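Esterase (PDB 5EGN) probably hydrolyses carboxylic esters and degrades N-acyl-homoserine lactones, the signals of bacterial quorum sensing, as an alpha/beta-hydrolase-fold enzyme. Local coordinates at residues V90-I94 / H242-L246. The protein carries 2 engineered substitutions. Residues are numbered along the deposited sequence; the frame is centred on the assembly and turned at random.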
ATOM      1  N   VAL A  90      13.787   9.379   2.977  1.00 24.18           N
ATOM      2  CA  VAL A  90      13.402   8.444   4.021  1.00 23.91           C
ATOM      3  C   VAL A  90      13.729   7.021   3.583  1.00 23.25           C
ATOM      4  O   VAL A  90      13.047   6.450   2.733  1.00 22.83           O
ATOM      5  CB  VAL A  90      11.906   8.559   4.352  1.00 23.61           C
ATOM      6  CG1 VAL A  90      11.552   7.668   5.527  1.00 23.95           C
ATOM      7  CG2 VAL A  90      11.546  10.005   4.651  1.00 24.84           C
ATOM      8  N   GLY A  91      14.781   6.455   4.163  1.00 24.08           N
ATOM      9  CA  GLY A  91      15.249   5.142   3.762  1.00 24.36           C
ATOM     10  C   GLY A  91      15.098   4.077   4.828  1.00 24.93           C
ATOM     11  O   GLY A  91      15.446   4.288   5.988  1.00 25.09           O
ATOM     12  N   ASN A  92      14.577   2.923   4.421  1.00 24.77           N
ATOM     13  CA  ASN A  92      14.389   1.790   5.314  1.00 25.09           C
ATOM     14  C   ASN A  92      15.293   0.626   4.918  1.00 25.99           C
ATOM     15  O   ASN A  92      15.241   0.159   3.782  1.00 25.80           O
ATOM     16  CB  ASN A  92      12.923   1.355   5.306  1.00 24.96           C
ATOM     17  CG  ASN A  92      12.598   0.374   6.411  1.00 24.49           C
ATOM     18  OD1 ASN A  92      11.643  -0.392   6.313  1.00 23.38           O
ATOM     19  ND2 ASN A  92      13.392   0.394   7.475  1.00 25.09           N
ATOM     20  N   SER A  93      16.116   0.170   5.861  1.00 26.44           N
ATOM     21  CA  SER A  93      17.117  -0.867   5.602  1.00 26.79           C
ATOM     22  C   SER A  93      18.006  -0.500   4.422  1.00 27.80           C
ATOM     23  O   SER A  93      18.850   0.391   4.516  1.00 27.43           O
ATOM     24  CB  SER A  93      16.446  -2.221   5.343  1.00 30.68           C
ATOM     25  OG  SER A  93      17.381  -3.179   4.880  1.00 30.58           O
ATOM     26  N   ILE A  94      17.799  -1.194   3.307  1.00 28.21           N
ATOM     27  CA  ILE A  94      18.575  -0.955   2.101  1.00 27.72           C
ATOM     28  C   ILE A  94      18.260   0.426   1.535  1.00 29.06           C
ATOM     29  O   ILE A  94      19.083   1.022   0.844  1.00 42.94           O
ATOM     30  CB  ILE A  94      18.310  -2.041   1.032  1.00 28.71           C
ATOM     31  CG1 ILE A  94      19.361  -1.970  -0.078  1.00 29.67           C
ATOM     32  CG2 ILE A  94      16.905  -1.919   0.464  1.00 27.52           C
ATOM     33  CD1 ILE A  94      19.180  -3.014  -1.151  1.00 30.31           C
ATOM     34  N   HIS A 242      11.896  -3.745  12.856  1.00 25.10           N
ATOM     35  CA  HIS A 242      12.482  -3.235  11.616  1.00 25.34           C
ATOM     36  C   HIS A 242      11.568  -2.259  10.883  1.00 24.60           C
ATOM     37  O   HIS A 242      12.026  -1.477  10.053  1.00 24.07           O
ATOM     38  CB  HIS A 242      12.831  -4.402  10.685  1.00 25.64           C
ATOM     39  CG  HIS A 242      13.936  -4.105   9.721  1.00 25.39           C
ATOM     40  ND1 HIS A 242      15.198  -3.724  10.130  1.00 25.76           N
ATOM     41  CD2 HIS A 242      13.980  -4.151   8.369  1.00 25.49           C
ATOM     42  CE1 HIS A 242      15.966  -3.541   9.071  1.00 25.47           C
ATOM     43  NE2 HIS A 242      15.250  -3.794   7.990  1.00 26.04           N
ATOM     44  N   PHE A 243      10.278  -2.300  11.193  1.00 24.97           N
ATOM     45  CA  PHE A 243       9.304  -1.544  10.416  1.00 24.40           C
ATOM     46  C   PHE A 243       8.487  -0.571  11.261  1.00 24.47           C
ATOM     47  O   PHE A 243       7.292  -0.769  11.465  1.00 28.54           O
ATOM     48  CB  PHE A 243       8.372  -2.508   9.682  1.00 24.27           C
ATOM     49  CG  PHE A 243       9.089  -3.642   9.008  1.00 23.95           C
ATOM     50  CD1 PHE A 243       9.695  -3.464   7.775  1.00 23.92           C
ATOM     51  CD2 PHE A 243       9.160  -4.888   9.610  1.00 24.33           C
ATOM     52  CE1 PHE A 243      10.356  -4.508   7.155  1.00 24.33           C
ATOM     53  CE2 PHE A 243       9.819  -5.934   8.995  1.00 24.36           C
ATOM     54  CZ  PHE A 243      10.419  -5.744   7.768  1.00 24.31           C
ATOM     55  N   TYR A 244       9.141   0.486  11.731  1.00 24.58           N
ATOM     56  CA  TYR A 244       8.490   1.522  12.528  1.00 24.87           C
ATOM     57  C   TYR A 244       7.302   2.145  11.793  1.00 24.67           C
ATOM     58  O   TYR A 244       6.295   2.491  12.411  1.00 24.39           O
ATOM     59  CB  TYR A 244       9.505   2.608  12.902  1.00 25.24           C
ATOM     60  CG  TYR A 244       9.043   3.576  13.971  1.00 26.53           C
ATOM     61  CD1 TYR A 244       7.999   3.257  14.829  1.00 27.24           C
ATOM     62  CD2 TYR A 244       9.656   4.814  14.120  1.00 26.64           C
ATOM     63  CE1 TYR A 244       7.579   4.142  15.804  1.00 28.18           C
ATOM     64  CE2 TYR A 244       9.243   5.704  15.091  1.00 27.64           C
ATOM     65  CZ  TYR A 244       8.206   5.365  15.930  1.00 28.79           C
ATOM     66  OH  TYR A 244       7.794   6.251  16.899  1.00 29.88           O
ATOM     67  N   GLN A 245       7.417   2.275  10.475  1.00 24.78           N
ATOM     68  CA  GLN A 245       6.375   2.927   9.688  1.00 23.75           C
ATOM     69  C   GLN A 245       5.112   2.073   9.599  1.00 23.12           C
ATOM     70  O   GLN A 245       4.044   2.569   9.244  1.00 22.85           O
ATOM     71  CB  GLN A 245       6.884   3.259   8.280  1.00 22.75           C
ATOM     72  CG  GLN A 245       6.932   2.083   7.319  1.00 22.20           C
ATOM     73  CD  GLN A 245       8.235   1.314   7.392  1.00 22.80           C
ATOM     74  OE1 GLN A 245       8.647   0.870   8.461  1.00 23.43           O
ATOM     75  NE2 GLN A 245       8.895   1.161   6.250  1.00 22.61           N
ATOM     76  N   LEU A 246       5.237   0.791   9.928  1.00 23.44           N
ATOM     77  CA  LEU A 246       4.088  -0.112   9.926  1.00 23.59           C
ATOM     78  C   LEU A 246       3.668  -0.511  11.338  1.00 24.02           C
ATOM     79  O   LEU A 246       2.479  -0.687  11.612  1.00 23.87           O
ATOM     80  CB  LEU A 246       4.391  -1.367   9.106  1.00 23.28           C
ATOM     81  CG  LEU A 246       4.231  -1.257   7.590  1.00 21.94           C
ATOM     82  CD1 LEU A 246       4.453  -2.612   6.938  1.00 21.56           C
ATOM     83  CD2 LEU A 246       2.859  -0.707   7.239  1.00 21.37           C
TER
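Asn-92 reaches across to Gln-245 and His-242 and offers each end of its amide to different partners. Its OD1 accepts a hydrogen bond from NE2 of Gln-245 at 3.2 Å, almost straight at 177°. The donor stands above the carbonyl plane of Asn-92, whereas OD1 lies in the amide plane of Gln-245, and the two amides are steeply turned, 69° apart. Glutamine suits its place because its long chain, bent at chi2, can bring an N-H donor to OD1. The other end, ND2, bonds the backbone O of Leu-116 and, more weakly, at 3.5 Å, the backbone O of His-242. An amide suits this buried place because it both donates and accepts; a leucine in its place would probably leave Gln-245 NE2 and Leu-116 O without these mates and weaken the tie to the histidine loop.

Beside it, Ser-93 meets the imidazole edge-on: CB is 3.3 Å from NE2 of His-242, and OG lies in the ring plane, 3.8 Å from NE2. With chi1 at -154° carrying the ring beside its own carbonyl carbon, and chi2 setting its turn, NE2 faces the serine while ND1 bonds Asp-214. Hydroxyl and imidazole thus suit a probable nucleophile and base, consistent with a Ser-His-Asp catalytic triad, Ser-93 sitting at the tight turn expected of a GxSxG nucleophile elbow. Phe-243 CD1 approaches Asn-92 OD1 obliquely at 3.9 Å; its flat ring suits packing, with His-242 CB over one face, toward the rim.

The elbow links strand 87-92, flanked by strands 21-25 and 110-116, to helix 94-105; the histidine loop leads into helix 244-247, where Gln-245 also touches Phe-252 of helix 249-257, while Phe-243 packs on Met-165 of helix 159-168.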